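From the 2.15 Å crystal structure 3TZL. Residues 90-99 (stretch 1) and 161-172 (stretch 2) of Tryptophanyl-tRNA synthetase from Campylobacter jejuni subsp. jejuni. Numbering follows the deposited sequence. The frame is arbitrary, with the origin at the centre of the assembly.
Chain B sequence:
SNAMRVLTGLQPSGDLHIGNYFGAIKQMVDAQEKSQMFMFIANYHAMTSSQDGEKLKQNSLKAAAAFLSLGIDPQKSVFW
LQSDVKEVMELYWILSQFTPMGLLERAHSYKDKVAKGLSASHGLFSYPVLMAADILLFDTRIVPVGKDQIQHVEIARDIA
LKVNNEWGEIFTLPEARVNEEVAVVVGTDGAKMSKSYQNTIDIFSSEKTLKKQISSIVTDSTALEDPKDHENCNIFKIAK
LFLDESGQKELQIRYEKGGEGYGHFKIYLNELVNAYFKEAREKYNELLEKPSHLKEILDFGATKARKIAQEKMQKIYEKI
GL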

# COMPACT_ATOMS: atom_id res chain seq x y z
N GLU B 90 4.62 2.13 3.13
CA GLU B 90 5.04 3.31 2.41
C GLU B 90 5.96 2.91 1.27
O GLU B 90 5.80 3.39 0.15
CB GLU B 90 5.74 4.27 3.37
CG GLU B 90 5.86 5.68 2.83
CD GLU B 90 5.95 6.71 3.93
OE1 GLU B 90 5.17 7.70 3.89
OE2 GLU B 90 6.80 6.54 4.83
N LEU B 91 6.90 2.00 1.53
CA LEU B 91 7.82 1.54 0.48
C LEU B 91 7.09 0.85 -0.67
O LEU B 91 7.41 1.04 -1.83
CB LEU B 91 8.93 0.64 1.04
CG LEU B 91 9.97 0.21 0.00
CD1 LEU B 91 10.62 1.45 -0.62
CD2 LEU B 91 11.06 -0.75 0.57
N TYR B 92 6.11 0.03 -0.32
CA TYR B 92 5.25 -0.65 -1.28
C TYR B 92 4.62 0.33 -2.28
O TYR B 92 4.68 0.10 -3.49
CB TYR B 92 4.21 -1.45 -0.49
CG TYR B 92 2.93 -1.84 -1.20
CD1 TYR B 92 2.94 -2.67 -2.31
CD2 TYR B 92 1.70 -1.43 -0.69
CE1 TYR B 92 1.75 -3.04 -2.93
CE2 TYR B 92 0.52 -1.82 -1.28
CZ TYR B 92 0.55 -2.62 -2.41
OH TYR B 92 -0.64 -2.99 -3.02
N TRP B 93 4.05 1.43 -1.79
CA TRP B 93 3.49 2.45 -2.69
C TRP B 93 4.58 3.10 -3.57
O TRP B 93 4.37 3.32 -4.76
CB TRP B 93 2.79 3.54 -1.88
CG TRP B 93 2.39 4.73 -2.70
CD1 TRP B 93 2.93 5.99 -2.62
CD2 TRP B 93 1.37 4.79 -3.71
NE1 TRP B 93 2.32 6.83 -3.53
CE2 TRP B 93 1.35 6.12 -4.20
CE3 TRP B 93 0.48 3.85 -4.25
CZ2 TRP B 93 0.46 6.54 -5.21
CZ3 TRP B 93 -0.40 4.27 -5.26
CH2 TRP B 93 -0.40 5.61 -5.72
N ILE B 94 5.72 3.41 -2.98
CA ILE B 94 6.82 3.95 -3.78
C ILE B 94 7.28 2.98 -4.88
O ILE B 94 7.42 3.38 -6.04
CB ILE B 94 7.98 4.39 -2.88
CG1 ILE B 94 7.57 5.65 -2.13
CG2 ILE B 94 9.24 4.66 -3.68
CD1 ILE B 94 8.30 5.83 -0.83
N LEU B 95 7.49 1.72 -4.53
CA LEU B 95 7.90 0.71 -5.51
C LEU B 95 6.89 0.53 -6.64
O LEU B 95 7.25 0.15 -7.75
CB LEU B 95 8.17 -0.64 -4.84
CG LEU B 95 9.31 -0.68 -3.80
CD1 LEU B 95 9.59 -2.11 -3.37
CD2 LEU B 95 10.60 -0.01 -4.34
N SER B 96 5.62 0.78 -6.36
CA SER B 96 4.59 0.61 -7.38
C SER B 96 4.83 1.54 -8.56
O SER B 96 4.46 1.22 -9.68
CB SER B 96 3.20 0.84 -6.80
OG SER B 96 2.83 -0.23 -5.96
N GLN B 97 5.45 2.67 -8.29
CA GLN B 97 5.72 3.65 -9.33
C GLN B 97 6.80 3.16 -10.27
O GLN B 97 6.94 3.66 -11.38
CB GLN B 97 6.11 5.00 -8.71
CG GLN B 97 5.24 5.40 -7.50
CD GLN B 97 3.75 5.27 -7.75
OE1 GLN B 97 3.27 5.43 -8.87
NE2 GLN B 97 3.00 4.96 -6.69
N PHE B 98 7.57 2.17 -9.81
CA PHE B 98 8.64 1.60 -10.60
C PHE B 98 8.31 0.20 -11.07
O PHE B 98 9.19 -0.52 -11.53
CB PHE B 98 9.93 1.55 -9.77
CG PHE B 98 10.45 2.90 -9.38
CD1 PHE B 98 11.36 3.58 -10.21
CD2 PHE B 98 10.09 3.47 -8.17
CE1 PHE B 98 11.86 4.82 -9.84
CE2 PHE B 98 10.60 4.71 -7.78
CZ PHE B 98 11.49 5.38 -8.62
N THR B 99 7.06 -0.20 -10.95
CA THR B 99 6.67 -1.54 -11.35
C THR B 99 5.82 -1.50 -12.62
O THR B 99 4.69 -1.03 -12.58
CB THR B 99 5.88 -2.23 -10.22
OG1 THR B 99 6.66 -2.24 -9.02
CG2 THR B 99 5.51 -3.69 -10.60
N LEU B 161 16.36 -2.82 -9.70
CA LEU B 161 17.16 -2.35 -10.81
C LEU B 161 16.59 -1.07 -11.42
O LEU B 161 17.33 -0.13 -11.71
CB LEU B 161 17.30 -3.44 -11.87
CG LEU B 161 18.43 -4.44 -11.61
CD1 LEU B 161 18.23 -5.71 -12.43
CD2 LEU B 161 19.78 -3.78 -11.94
N LYS B 162 15.27 -1.03 -11.59
CA LYS B 162 14.62 0.17 -12.09
C LYS B 162 14.84 1.35 -11.14
O LYS B 162 15.18 2.45 -11.58
CB LYS B 162 13.13 -0.07 -12.32
CG LYS B 162 12.50 0.92 -13.30
CD LYS B 162 11.16 0.40 -13.85
CE LYS B 162 10.38 1.46 -14.64
NZ LYS B 162 11.14 1.96 -15.81
N VAL B 163 14.67 1.11 -9.84
CA VAL B 163 14.82 2.17 -8.86
C VAL B 163 16.26 2.70 -8.85
O VAL B 163 16.48 3.91 -8.88
CB VAL B 163 14.40 1.71 -7.44
CG1 VAL B 163 14.82 2.73 -6.41
CG2 VAL B 163 12.88 1.45 -7.37
N ASN B 164 17.22 1.78 -8.84
CA ASN B 164 18.63 2.12 -8.83
C ASN B 164 19.03 2.87 -10.09
O ASN B 164 19.91 3.73 -10.06
CB ASN B 164 19.52 0.86 -8.71
CG ASN B 164 19.47 0.22 -7.33
OD1 ASN B 164 18.90 0.76 -6.38
ND2 ASN B 164 20.08 -0.96 -7.21
N ASN B 165 18.39 2.53 -11.20
CA ASN B 165 18.66 3.23 -12.46
C ASN B 165 18.24 4.69 -12.39
O ASN B 165 18.83 5.55 -13.03
CB ASN B 165 17.96 2.55 -13.63
CG ASN B 165 18.85 1.59 -14.37
OD1 ASN B 165 20.07 1.78 -14.42
ND2 ASN B 165 18.26 0.55 -14.95
N GLU B 166 17.21 4.96 -11.61
CA GLU B 166 16.67 6.31 -11.53
C GLU B 166 17.31 7.15 -10.42
O GLU B 166 17.51 8.35 -10.59
CB GLU B 166 15.15 6.26 -11.35
CG GLU B 166 14.49 7.64 -11.20
CD GLU B 166 14.45 8.42 -12.51
OE1 GLU B 166 14.61 7.81 -13.58
OE2 GLU B 166 14.24 9.65 -12.46
N TRP B 167 17.67 6.50 -9.30
CA TRP B 167 18.03 7.21 -8.07
C TRP B 167 19.46 6.97 -7.55
O TRP B 167 19.91 7.64 -6.62
CB TRP B 167 17.03 6.85 -6.97
CG TRP B 167 15.70 7.54 -7.05
CD1 TRP B 167 15.36 8.61 -7.84
CD2 TRP B 167 14.54 7.22 -6.28
NE1 TRP B 167 14.05 8.97 -7.61
CE2 TRP B 167 13.53 8.13 -6.66
CE3 TRP B 167 14.26 6.25 -5.30
CZ2 TRP B 167 12.25 8.10 -6.10
CZ3 TRP B 167 12.99 6.23 -4.74
CH2 TRP B 167 12.00 7.15 -5.15
N GLY B 168 20.18 6.02 -8.15
CA GLY B 168 21.51 5.67 -7.66
C GLY B 168 21.52 4.36 -6.89
O GLY B 168 20.66 3.52 -7.10
N GLU B 169 22.49 4.19 -6.00
CA GLU B 169 22.63 2.95 -5.24
C GLU B 169 21.67 2.93 -4.07
O GLU B 169 22.04 3.25 -2.94
CB GLU B 169 24.06 2.78 -4.73
CG GLU B 169 25.09 2.40 -5.79
CD GLU B 169 26.52 2.54 -5.28
OE1 GLU B 169 26.72 2.68 -4.05
OE2 GLU B 169 27.46 2.54 -6.11
N ILE B 170 20.43 2.55 -4.33
CA ILE B 170 19.45 2.55 -3.27
C ILE B 170 19.32 1.14 -2.69
O ILE B 170 19.33 0.95 -1.47
CB ILE B 170 18.06 3.01 -3.76
CG1 ILE B 170 18.13 4.39 -4.41
CG2 ILE B 170 17.10 3.05 -2.61
CD1 ILE B 170 18.84 5.44 -3.56
N PHE B 171 19.18 0.16 -3.57
CA PHE B 171 18.85 -1.21 -3.15
C PHE B 171 19.90 -2.24 -3.50
O PHE B 171 20.53 -2.18 -4.55
CB PHE B 171 17.53 -1.66 -3.76
CG PHE B 171 16.35 -0.95 -3.21
CD1 PHE B 171 16.16 -0.88 -1.85
CD2 PHE B 171 15.43 -0.34 -4.06
CE1 PHE B 171 15.07 -0.21 -1.33
CE2 PHE B 171 14.34 0.32 -3.55
CZ PHE B 171 14.16 0.40 -2.19
N THR B 172 20.05 -3.21 -2.61
CA THR B 172 20.86 -4.37 -2.92
C THR B 172 20.03 -5.27 -3.83
O THR B 172 18.82 -5.37 -3.66
CB THR B 172 21.22 -5.10 -1.63
OG1 THR B 172 22.05 -4.26 -0.83
CG2 THR B 172 21.95 -6.42 -1.93

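The two stretches meet almost entirely through side chains: no hydrogen bond crosses between them, and the 406 Å² buried, both sides summed, is mainly apolar. Each contributes a helix and the segment that follows it; the backbones come nearest at Phe 98 and Lys 162, whose CA atoms lie 6.3 Å apart.

Phe 98 covers the most surface, 134 Å². Its CA-to-CB bond points toward stretch 2, and its ring is held on two geometric counts. Val 163 CG2 sits 3.7 Å from the ring centroid of Phe 98 and 21° off the normal, a CH-pi contact over one face. The ring edge meets the face of Trp 167, with the Phe 98 and six-membered Trp 167 ring centroids 5.0 Å apart and the planes at 75°, so C-H groups address the indole pi cloud. Ile 94 CG2 reaches the indole edge, 4.0 Å from Trp 167 CH2.

Lys 162, next with 48 Å², contributes its aliphatic portion: its CD lies 3.2 Å from Phe 98 O, while NZ extends beyond.

Val 163, with 46 Å², also touches Leu 95, whose CD2 lies 3.8 Å from Phe 171 CE2. Asn 164 steadies that phenylalanine's backbone: Phe 171 N donates to Asn 164 OD1 (2.9 Å), and Asn 164 ND2 to Phe 171 O (3.0 Å).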